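Local structure of endoglucanase (Thermotoga maritima, 1VHO) at residues 103-107 with 108-112; 160-164 with 165-169; 178-181 with 182-185; 252-256 with 257-261. The protein probably acts as a metal-dependent aminopeptidase of the M42 family, whose members bind two divalent metal cations per subunit, despite its name as an endoglucanase. All coordinates share one frame; numbering follows the deposited sequence.

Contact 1. Residues 103-107 with 108-112. With SO4 (sulfate ion), chain E.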
loop_
_atom_site.group_PDB
_atom_site.type_symbol
_atom_site.label_atom_id
_atom_site.label_comp_id
_atom_site.label_asym_id
_atom_site.label_seq_id
_atom_site.Cartn_x
_atom_site.Cartn_y
_atom_site.Cartn_z
ATOM N N ILE A 103 -14.626 2.598 -14.119
ATOM C CA ILE A 103 -15.620 3.138 -13.191
ATOM C C ILE A 103 -16.701 2.138 -12.835
ATOM O O ILE A 103 -17.268 1.498 -13.738
ATOM C CB ILE A 103 -16.298 4.377 -13.873
ATOM C CG1 ILE A 103 -15.265 5.332 -14.438
ATOM C CG2 ILE A 103 -17.187 5.076 -12.810
ATOM C CD1 ILE A 103 -15.821 6.621 -15.074
ATOM N N TYR A 104 -16.930 1.968 -11.536
ATOM C CA TYR A 104 -17.949 1.046 -11.089
ATOM C C TYR A 104 -19.319 1.683 -11.237
ATOM O O TYR A 104 -19.568 2.739 -10.641
ATOM C CB TYR A 104 -17.735 0.660 -9.598
ATOM C CG TYR A 104 -16.525 -0.279 -9.514
ATOM C CD1 TYR A 104 -15.247 0.202 -9.317
ATOM C CD2 TYR A 104 -16.746 -1.649 -9.654
ATOM C CE1 TYR A 104 -14.159 -0.664 -9.281
ATOM C CE2 TYR A 104 -15.673 -2.535 -9.562
ATOM C CZ TYR A 104 -14.389 -2.014 -9.409
ATOM O OH TYR A 104 -13.337 -2.909 -9.396
ATOM N N THR A 105 -20.189 1.067 -12.015
ATOM C CA THR A 105 -21.556 1.595 -12.186
ATOM C C THR A 105 -22.544 0.498 -11.806
ATOM O O THR A 105 -22.235 -0.681 -11.585
ATOM C CB THR A 105 -21.821 2.017 -13.649
ATOM O OG1 THR A 105 -22.007 0.840 -14.499
ATOM C CG2 THR A 105 -20.658 2.835 -14.187
ATOM N N LYS A 106 -23.835 0.890 -11.827
ATOM C CA LYS A 106 -24.883 -0.101 -11.548
ATOM C C LYS A 106 -24.894 -1.202 -12.580
ATOM O O LYS A 106 -25.451 -2.272 -12.288
ATOM C CB LYS A 106 -26.256 0.603 -11.495
ATOM C CG LYS A 106 -26.764 1.050 -12.857
ATOM C CD LYS A 106 -27.790 2.170 -12.708
ATOM C CE LYS A 106 -28.946 2.140 -13.666
ATOM N NZ LYS A 106 -28.631 1.557 -15.004
ATOM N N ASN A 107 -24.370 -1.000 -13.791
ATOM C CA ASN A 107 -24.376 -1.978 -14.840
ATOM C C ASN A 107 -23.090 -2.779 -14.971
ATOM O O ASN A 107 -23.031 -3.683 -15.820
ATOM C CB ASN A 107 -24.593 -1.279 -16.216
ATOM C CG ASN A 107 -25.898 -0.493 -16.209
ATOM O OD1 ASN A 107 -26.956 -1.075 -15.983
ATOM N ND2 ASN A 107 -25.813 0.808 -16.418
ATOM N N GLY A 108 -22.065 -2.458 -14.189
ATOM C CA GLY A 108 -20.801 -3.233 -14.315
ATOM C C GLY A 108 -19.678 -2.176 -14.311
ATOM O O GLY A 108 -19.859 -1.059 -13.836
ATOM N N ILE A 109 -18.571 -2.468 -14.919
ATOM C CA ILE A 109 -17.439 -1.534 -14.961
ATOM C C ILE A 109 -17.386 -0.848 -16.307
ATOM O O ILE A 109 -17.503 -1.545 -17.322
ATOM C CB ILE A 109 -16.156 -2.390 -14.728
ATOM C CG1 ILE A 109 -16.292 -3.009 -13.318
ATOM C CG2 ILE A 109 -14.909 -1.537 -14.830
ATOM C CD1 ILE A 109 -15.082 -3.883 -12.938
ATOM N N GLU A 110 -17.274 0.472 -16.335
ATOM C CA GLU A 110 -17.145 1.198 -17.600
ATOM C C GLU A 110 -15.691 1.691 -17.663
ATOM O O GLU A 110 -15.122 2.065 -16.608
ATOM C CB GLU A 110 -18.063 2.436 -17.630
ATOM C CG GLU A 110 -19.548 2.084 -17.543
ATOM C CD GLU A 110 -20.153 1.847 -18.911
ATOM O OE1 GLU A 110 -19.425 1.921 -19.937
ATOM O OE2 GLU A 110 -21.366 1.578 -18.971
ATOM N N ARG A 111 -15.057 1.656 -18.799
ATOM C CA ARG A 111 -13.679 2.074 -18.971
ATOM C C ARG A 111 -13.542 3.324 -19.813
ATOM O O ARG A 111 -14.245 3.442 -20.835
ATOM C CB ARG A 111 -12.926 0.913 -19.668
ATOM C CG ARG A 111 -12.764 -0.228 -18.635
ATOM C CD ARG A 111 -12.141 -1.460 -19.295
ATOM N NE ARG A 111 -12.084 -2.500 -18.248
ATOM C CZ ARG A 111 -13.116 -3.270 -17.934
ATOM N NH1 ARG A 111 -12.957 -4.152 -16.962
ATOM N NH2 ARG A 111 -14.279 -3.199 -18.593
ATOM N N GLY A 112 -12.676 4.232 -19.416
ATOM C CA GLY A 112 -12.542 5.445 -20.235
ATOM C C GLY A 112 -11.199 6.068 -19.962
ATOM O O GLY A 112 -10.391 5.515 -19.212
HETATM S S SO4 E . -28.419 2.886 -17.777
HETATM O O1 SO4 E . -27.222 2.035 -18.054
HETATM O O2 SO4 E . -28.163 3.709 -16.548
HETATM O O3 SO4 E . -28.659 3.776 -18.953
HETATM O O4 SO4 E . -29.604 1.997 -17.559
HETATM O O HOH W 1 -22.830 1.757 -16.892
#
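A beta hairpin with a two-residue loop joins strand 100-105 to strand 108-113, the border strand of an antiparallel sheet. Its type I turn runs from Thr105 to Gly108, the closing hydrogen-bonded pair. Gly108 O takes two bonds from Thr105, one from N at 2.8 Å and one from OG1 at 2.9 Å, the latter from above the carbonyl plane. With chi1 at 75°, Thr105 OG1 sits between its own N and carbonyl carbon. There it also accepts from Asn107 N at 3.1 Å, an ST turn. A water donates to Thr105 OG1 and to Glu110 OE2 and accepts from Asn107 ND2. A sulfate ion, probably from the crystallisation liquor, lies by the turn, hydrogen-bonded to Arg145 and Gly146. Thr105 CG2 lies 3.6 Å from Glu110 CG. On the other face Tyr104 and Ile109 lie alongside each other, Tyr104 CE2 3.7 Å from Ile109 CD1. Tyr104 OH bonds to Asp18, and the Glu110 carboxylate to the backbone N atoms of Glu144 and Arg145. At Gly108 (phi 135°) a side chain would strike Asn107 O, which favours glycine. Thr105 OG1 both donates and accepts, so it ties Gly108 O and Asn107 N together within the turn.

Contact 2. Residues 160-164 with 165-169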
loop_
_atom_site.group_PDB
_atom_site.type_symbol
_atom_site.label_atom_id
_atom_site.label_comp_id
_atom_site.label_asym_id
_atom_site.label_seq_id
_atom_site.Cartn_x
_atom_site.Cartn_y
_atom_site.Cartn_z
ATOM N N PHE A 160 2.235 -6.006 -14.695
ATOM C CA PHE A 160 3.060 -6.865 -15.555
ATOM C C PHE A 160 4.456 -7.013 -14.945
ATOM O O PHE A 160 4.875 -6.332 -14.015
ATOM C CB PHE A 160 3.195 -6.318 -16.975
ATOM C CG PHE A 160 3.827 -4.973 -17.186
ATOM C CD1 PHE A 160 5.203 -4.841 -17.326
ATOM C CD2 PHE A 160 3.080 -3.822 -17.222
ATOM C CE1 PHE A 160 5.787 -3.590 -17.506
ATOM C CE2 PHE A 160 3.631 -2.568 -17.414
ATOM C CZ PHE A 160 5.019 -2.463 -17.548
ATOM N N GLU A 161 5.166 -8.010 -15.474
ATOM C CA GLU A 161 6.539 -8.235 -15.056
ATOM C C GLU A 161 7.440 -7.877 -16.241
ATOM O O GLU A 161 7.074 -8.059 -17.423
ATOM C CB GLU A 161 6.740 -9.720 -14.717
ATOM C CG GLU A 161 6.077 -10.094 -13.406
ATOM C CD GLU A 161 6.195 -11.558 -13.039
ATOM O OE1 GLU A 161 5.842 -12.411 -13.910
ATOM O OE2 GLU A 161 6.554 -11.876 -11.880
ATOM N N THR A 162 8.539 -7.226 -15.932
ATOM C CA THR A 162 9.519 -6.868 -16.939
ATOM C C THR A 162 10.911 -6.953 -16.293
ATOM O O THR A 162 11.069 -6.427 -15.214
ATOM C CB THR A 162 9.311 -5.501 -17.566
ATOM O OG1 THR A 162 10.419 -5.243 -18.478
ATOM C CG2 THR A 162 9.311 -4.392 -16.498
ATOM N N ASN A 163 11.822 -7.763 -16.860
ATOM C CA ASN A 163 13.183 -7.856 -16.333
ATOM C C ASN A 163 13.313 -8.057 -14.829
ATOM O O ASN A 163 14.139 -7.394 -14.184
ATOM C CB ASN A 163 13.901 -6.547 -16.693
ATOM C CG ASN A 163 14.243 -6.449 -18.163
ATOM O OD1 ASN A 163 14.422 -5.336 -18.672
ATOM N ND2 ASN A 163 14.369 -7.575 -18.852
ATOM N N GLY A 164 12.571 -8.954 -14.243
ATOM C CA GLY A 164 12.585 -9.239 -12.825
ATOM C C GLY A 164 11.807 -8.200 -11.990
ATOM O O GLY A 164 11.987 -8.228 -10.763
ATOM N N LYS A 165 11.211 -7.185 -12.583
ATOM C CA LYS A 165 10.476 -6.171 -11.803
ATOM C C LYS A 165 8.965 -6.378 -12.001
ATOM O O LYS A 165 8.573 -7.074 -12.941
ATOM C CB LYS A 165 10.800 -4.773 -12.303
ATOM C CG LYS A 165 12.289 -4.410 -12.362
ATOM C CD LYS A 165 12.893 -4.462 -10.961
ATOM C CE LYS A 165 14.292 -3.818 -10.984
ATOM N NZ LYS A 165 15.315 -4.875 -11.342
ATOM N N VAL A 166 8.170 -5.813 -11.122
ATOM C CA VAL A 166 6.712 -5.857 -11.211
ATOM C C VAL A 166 6.286 -4.379 -11.417
ATOM O O VAL A 166 6.819 -3.547 -10.718
ATOM C CB VAL A 166 6.008 -6.416 -9.967
ATOM C CG1 VAL A 166 4.483 -6.195 -10.036
ATOM C CG2 VAL A 166 6.237 -7.953 -9.983
ATOM N N VAL A 167 5.421 -4.141 -12.383
ATOM C CA VAL A 167 4.952 -2.771 -12.676
ATOM C C VAL A 167 3.418 -2.789 -12.578
ATOM O O VAL A 167 2.766 -3.695 -13.107
ATOM C CB VAL A 167 5.357 -2.360 -14.105
ATOM C CG1 VAL A 167 4.796 -0.981 -14.440
ATOM C CG2 VAL A 167 6.895 -2.295 -14.251
ATOM N N GLY A 168 2.854 -1.813 -11.853
ATOM C CA GLY A 168 1.385 -1.814 -11.734
ATOM C C GLY A 168 0.947 -0.702 -10.784
ATOM O O GLY A 168 1.762 0.061 -10.259
ATOM N N LYS A 169 -0.371 -0.476 -10.783
ATOM C CA LYS A 169 -0.904 0.599 -9.960
ATOM C C LYS A 169 -0.827 0.227 -8.474
ATOM O O LYS A 169 -0.847 -0.970 -8.134
ATOM C CB LYS A 169 -2.387 0.913 -10.280
ATOM C CG LYS A 169 -3.316 -0.350 -10.076
ATOM C CD LYS A 169 -4.762 0.126 -10.301
ATOM C CE LYS A 169 -5.791 -1.013 -10.167
ATOM N NZ LYS A 169 -6.059 -1.420 -8.769
HETATM O O HOH W 2 15.220 -7.500 -11.342
#
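Four backbone hydrogen bonds join Phe160 to Val167 and Thr162 to Lys165. The shortest runs from Lys165 N to Thr162 O, 2.7 Å, and closes a type I' turn through Asn163 and Gly164. Both turn residues have positive phi, which suits the glycine. A water accepts from Lys165 NZ at 2.6 Å and donates to Asn163 O at 3.0 Å. The Lys165 chain bends at chi2 (-62°) and chi4 (-88°), which brings the amine back beside the turn. The amine also has a long, weak ion pair with Asp316. A leucine in place of Lys165 would probably leave this water without its donor and Asp316 without its distant positive partner. Outward from the turn, Thr162 CG2 touches Val167 CG2 at 3.9 Å. Val167 meets the Phe160 ring over one face, its CB 3.6 Å from the ring centroid and 19° off the normal. This is a CH-pi contact, the two side chains pointing the same way. On the other face Glu161 CG and Val166 CG2 meet at 4.0 Å, both side chains touching Met12 of helix 7-16. This is a beta hairpin with a two-residue type I' loop, extended by strand 313-315 into a small antiparallel sheet.

Contact 3. Residues 178-181 with 182-185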
loop_
_atom_site.group_PDB
_atom_site.type_symbol
_atom_site.label_atom_id
_atom_site.label_comp_id
_atom_site.label_asym_id
_atom_site.label_seq_id
_atom_site.Cartn_x
_atom_site.Cartn_y
_atom_site.Cartn_z
ATOM N N GLY A 178 2.150 -7.054 0.395
ATOM C CA GLY A 178 2.845 -8.255 -0.102
ATOM C C GLY A 178 3.956 -8.657 0.918
ATOM O O GLY A 178 4.108 -9.825 1.253
ATOM N N VAL A 179 4.721 -7.678 1.400
ATOM C CA VAL A 179 5.781 -7.994 2.389
ATOM C C VAL A 179 5.158 -8.665 3.618
ATOM O O VAL A 179 5.591 -9.719 4.094
ATOM C CB VAL A 179 6.455 -6.696 2.917
ATOM C CG1 VAL A 179 7.379 -7.060 4.136
ATOM C CG2 VAL A 179 7.247 -5.977 1.860
ATOM N N LEU A 180 4.050 -8.084 4.119
ATOM C CA LEU A 180 3.451 -8.645 5.342
ATOM C C LEU A 180 2.841 -10.013 5.118
ATOM O O LEU A 180 2.879 -10.863 6.045
ATOM C CB LEU A 180 2.497 -7.626 5.972
ATOM C CG LEU A 180 3.186 -6.285 6.359
ATOM C CD1 LEU A 180 2.223 -5.465 7.210
ATOM C CD2 LEU A 180 4.467 -6.579 7.173
ATOM N N VAL A 181 2.295 -10.235 3.916
ATOM C CA VAL A 181 1.751 -11.601 3.630
ATOM C C VAL A 181 2.918 -12.595 3.642
ATOM O O VAL A 181 2.804 -13.690 4.264
ATOM C CB VAL A 181 1.055 -11.611 2.253
ATOM C CG1 VAL A 181 0.778 -13.062 1.804
ATOM C CG2 VAL A 181 -0.278 -10.852 2.360
ATOM N N LYS A 182 4.028 -12.217 3.014
ATOM C CA LYS A 182 5.216 -13.109 2.961
ATOM C C LYS A 182 5.806 -13.314 4.355
ATOM O O LYS A 182 6.314 -14.412 4.665
ATOM C CB LYS A 182 6.250 -12.591 1.972
ATOM C CG LYS A 182 5.812 -12.650 0.495
ATOM C CD LYS A 182 5.559 -14.070 -0.008
ATOM C CE LYS A 182 6.837 -14.833 -0.256
ATOM N NZ LYS A 182 6.589 -16.173 -0.831
ATOM N N VAL A 183 5.801 -12.293 5.210
ATOM C CA VAL A 183 6.323 -12.516 6.580
ATOM C C VAL A 183 5.559 -13.673 7.254
ATOM O O VAL A 183 6.136 -14.543 7.908
ATOM C CB VAL A 183 6.109 -11.264 7.447
ATOM C CG1 VAL A 183 6.430 -11.517 8.927
ATOM C CG2 VAL A 183 6.983 -10.118 6.946
ATOM N N LEU A 184 4.220 -13.647 7.162
ATOM C CA LEU A 184 3.418 -14.712 7.792
ATOM C C LEU A 184 3.758 -16.058 7.198
ATOM O O LEU A 184 3.935 -17.054 7.929
ATOM C CB LEU A 184 1.928 -14.377 7.679
ATOM C CG LEU A 184 1.478 -13.177 8.536
ATOM C CD1 LEU A 184 0.068 -12.757 8.158
ATOM C CD2 LEU A 184 1.487 -13.530 10.028
ATOM N N GLU A 185 3.954 -16.132 5.881
ATOM C CA GLU A 185 4.338 -17.377 5.250
ATOM C C GLU A 185 5.673 -17.861 5.794
ATOM O O GLU A 185 5.790 -19.024 6.190
ATOM C CB GLU A 185 4.368 -17.264 3.725
ATOM C CG GLU A 185 4.772 -18.580 3.075
ATOM C CD GLU A 185 5.275 -18.416 1.666
ATOM O OE1 GLU A 185 6.035 -19.308 1.212
ATOM O OE2 GLU A 185 4.978 -17.402 1.029
#
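Lys182 begins by packing back on the carbonyls of Gly178 and Val179 in the preceding turn; its amine then folds forward to Glu185. Its CB sits 3.6 Å from both Gly178 O and Val179 O. CG comes closer to Gly178 O, at 3.4 Å. That same carbonyl accepts the backbone bond from Lys182 N. The chain then bends at chi2 (-63°) and chi3 (-75°), which folds the amine round toward the next turn. There Lys182 NZ meets Glu185 OE2 at 2.8 Å in a salt bridge. The carboxylate oxygen is approached on its syn side, 24° out of the carboxylate plane. The glutamate reaches in with CG anti to the backbone N. Lys182 is buried, and the partly exposed Glu185 probably helps to offset its charge. Its side chain also touches Thr7 and Leu10 of helix 7-16 and Ala324 of helix 317-333.

Apolar side chains also meet between the turns. Val183 CG2 rests 3.2 Å from Val179 O, and it lies 4.2 Å from Val179 CG1, the two valines crossing at a slant. Leu180 CD2 reaches the same methyl, Val183 CG2, at 4.3 Å. Leu184 CG lies 3.7 Å from Leu180 O. Backbone bonds from residues 182-185 to residues 178-181 continue the i to i+4 pattern.

Leu180 and Leu184 face strand 195-201, while Val179 and Val183 touch helix 317-333. Leu180 and Val183 also reach Phe64 on strand 61-67. This is a buried alpha helix packed between the central mixed sheet and neighbouring helices, the layered arrangement of an alpha/beta metallopeptidase domain.

Contact 4. Residues 252-256 with 257-261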
loop_
_atom_site.group_PDB
_atom_site.type_symbol
_atom_site.label_atom_id
_atom_site.label_comp_id
_atom_site.label_asym_id
_atom_site.label_seq_id
_atom_site.Cartn_x
_atom_site.Cartn_y
_atom_site.Cartn_z
ATOM N N PRO A 252 14.236 11.230 13.006
ATOM C CA PRO A 252 14.124 11.515 14.419
ATOM C C PRO A 252 13.036 10.743 15.139
ATOM O O PRO A 252 13.136 10.580 16.358
ATOM C CB PRO A 252 13.849 13.015 14.484
ATOM C CG PRO A 252 13.524 13.457 13.129
ATOM C CD PRO A 252 14.063 12.431 12.168
ATOM N N VAL A 253 11.988 10.268 14.473
ATOM C CA VAL A 253 10.928 9.537 15.200
ATOM C C VAL A 253 11.291 8.095 15.483
ATOM O O VAL A 253 10.842 7.517 16.477
ATOM C CB VAL A 253 9.593 9.608 14.431
ATOM C CG1 VAL A 253 9.279 11.076 14.090
ATOM C CG2 VAL A 253 9.607 8.789 13.159
ATOM N N VAL A 254 12.219 7.509 14.693
ATOM C CA VAL A 254 12.542 6.115 14.970
ATOM C C VAL A 254 13.340 5.898 16.243
ATOM O O VAL A 254 14.080 6.782 16.685
ATOM C CB VAL A 254 13.268 5.430 13.805
ATOM C CG1 VAL A 254 12.465 5.640 12.511
ATOM C CG2 VAL A 254 14.687 5.936 13.634
ATOM N N ASP A 255 13.143 4.701 16.796
ATOM C CA ASP A 255 13.940 4.340 17.992
ATOM C C ASP A 255 15.253 3.798 17.423
ATOM O O ASP A 255 15.323 2.654 16.976
ATOM C CB ASP A 255 13.184 3.359 18.837
ATOM C CG ASP A 255 13.891 2.954 20.116
ATOM O OD1 ASP A 255 14.996 2.372 20.057
ATOM O OD2 ASP A 255 13.319 3.181 21.196
ATOM N N ARG A 256 16.332 4.608 17.472
ATOM C CA ARG A 256 17.595 4.173 16.858
ATOM C C ARG A 256 18.179 2.910 17.439
ATOM O O ARG A 256 18.883 2.189 16.720
ATOM C CB ARG A 256 18.607 5.337 16.855
ATOM C CG ARG A 256 19.872 5.025 16.068
ATOM C CD ARG A 256 19.647 5.001 14.568
ATOM N NE ARG A 256 20.824 4.565 13.837
ATOM C CZ ARG A 256 21.379 3.386 13.744
ATOM N NH1 ARG A 256 20.869 2.321 14.382
ATOM N NH2 ARG A 256 22.467 3.211 12.984
ATOM N N ASN A 257 17.923 2.599 18.703
ATOM C CA ASN A 257 18.455 1.367 19.304
ATOM C C ASN A 257 17.712 0.159 18.746
ATOM O O ASN A 257 18.300 -0.883 18.495
ATOM C CB ASN A 257 18.297 1.389 20.828
ATOM C CG ASN A 257 18.807 0.118 21.475
ATOM O OD1 ASN A 257 18.140 -0.492 22.325
ATOM N ND2 ASN A 257 19.992 -0.340 21.076
ATOM N N LEU A 258 16.399 0.254 18.620
ATOM C CA LEU A 258 15.621 -0.867 18.011
ATOM C C LEU A 258 16.105 -1.054 16.580
ATOM O O LEU A 258 16.415 -2.148 16.096
ATOM C CB LEU A 258 14.134 -0.482 17.998
ATOM C CG LEU A 258 13.212 -1.376 17.132
ATOM C CD1 LEU A 258 13.264 -2.804 17.633
ATOM C CD2 LEU A 258 11.778 -0.852 17.112
ATOM N N VAL A 259 16.331 0.094 15.901
ATOM C CA VAL A 259 16.830 0.035 14.527
ATOM C C VAL A 259 18.176 -0.671 14.484
ATOM O O VAL A 259 18.419 -1.540 13.644
ATOM C CB VAL A 259 16.870 1.446 13.930
ATOM C CG1 VAL A 259 17.577 1.490 12.573
ATOM C CG2 VAL A 259 15.427 1.980 13.775
ATOM N N GLN A 260 19.130 -0.340 15.375
ATOM C CA GLN A 260 20.424 -1.058 15.335
ATOM C C GLN A 260 20.241 -2.551 15.561
ATOM O O GLN A 260 20.929 -3.346 14.928
ATOM C CB GLN A 260 21.398 -0.465 16.384
ATOM C CG GLN A 260 22.837 -0.923 16.132
ATOM C CD GLN A 260 23.323 -0.470 14.771
ATOM O OE1 GLN A 260 22.839 0.542 14.265
ATOM N NE2 GLN A 260 24.286 -1.197 14.203
ATOM N N LYS A 261 19.371 -2.990 16.461
ATOM C CA LYS A 261 19.128 -4.434 16.626
ATOM C C LYS A 261 18.632 -5.064 15.322
ATOM O O LYS A 261 19.026 -6.192 14.979
ATOM C CB LYS A 261 18.084 -4.670 17.719
ATOM C CG LYS A 261 18.680 -4.408 19.132
ATOM C CD LYS A 261 17.494 -4.303 20.106
ATOM C CE LYS A 261 18.008 -4.156 21.546
ATOM N NZ LYS A 261 16.895 -3.719 22.446
HETATM O O HOH W 3 15.081 0.219 21.901
#
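Arg256 grips Gln260 OE1 end-on with two nitrogens. NH1 lies 2.7 Å from Gln260 OE1 and NH2 3.0 Å from the same atom. The oxygen sits at the guanidinium edge, near its plane, and the guanidinium and amide planes are 30° apart. The two side chains stand one helical turn apart. Each starts with CG anti to the backbone N and bends at chi2, 72° in Arg256 and 61° in Gln260, which turns the ends toward each other. Arg256 NH1 also lies 3.8 Å from Val259 CG1. In the backbone, Gln260 N donates to Arg256 O.

Gln260 NE2 donates to Glu264, a further turn along, so both ends of the amide are held and its flip is fixed. With an alanine in place of Gln260, the Arg256 guanidinium would probably lose this acceptor and be freer to swing, and Glu264 would lose its amide donor.

Asp255 is the N-cap of the helix. Its OD1 accepts from Leu258 N at 2.9 Å, met on the anti side of the carboxylate. The carboxylate's negative charge is likely to be favoured by the helix N terminus. A water donates to Asp255 OD1 and to Asn257 OD1. Asp255 O takes the first helical bond, from Val259 N at 3.0 Å. Before the cap, Val254 CG2 packs on Val259 CG2 at 4.0 Å.

The cap ends the loop after strand 247-249 and begins helix 256-268. Asp255 bonds through its backbone to Thr298. Leu258 touches Arg297 and Val259 touches Ser299, so the helix start is set against strand 297-304.

From the N terminus the four contacts follow in series, and none nests within or crosses another. Contact 1 closes the hairpin of strands 100-105 and 108-113 in the six-stranded antiparallel sheet. Contact 2 closes the hairpin 160-162 with 165-168, in a separate small sheet; its nearest atoms are about 7 Å from contact 1. The chain then enters helix 171-187, which carries Asp172, a predicted metal ligand, near its start. Contact 3 lies further along this helix, spans two turns and closes no loop. Contact 4 starts helix 256-268 beside the mixed sheet, about 47 Å between centres from contact 1 and on the opposite side of the chain's centre.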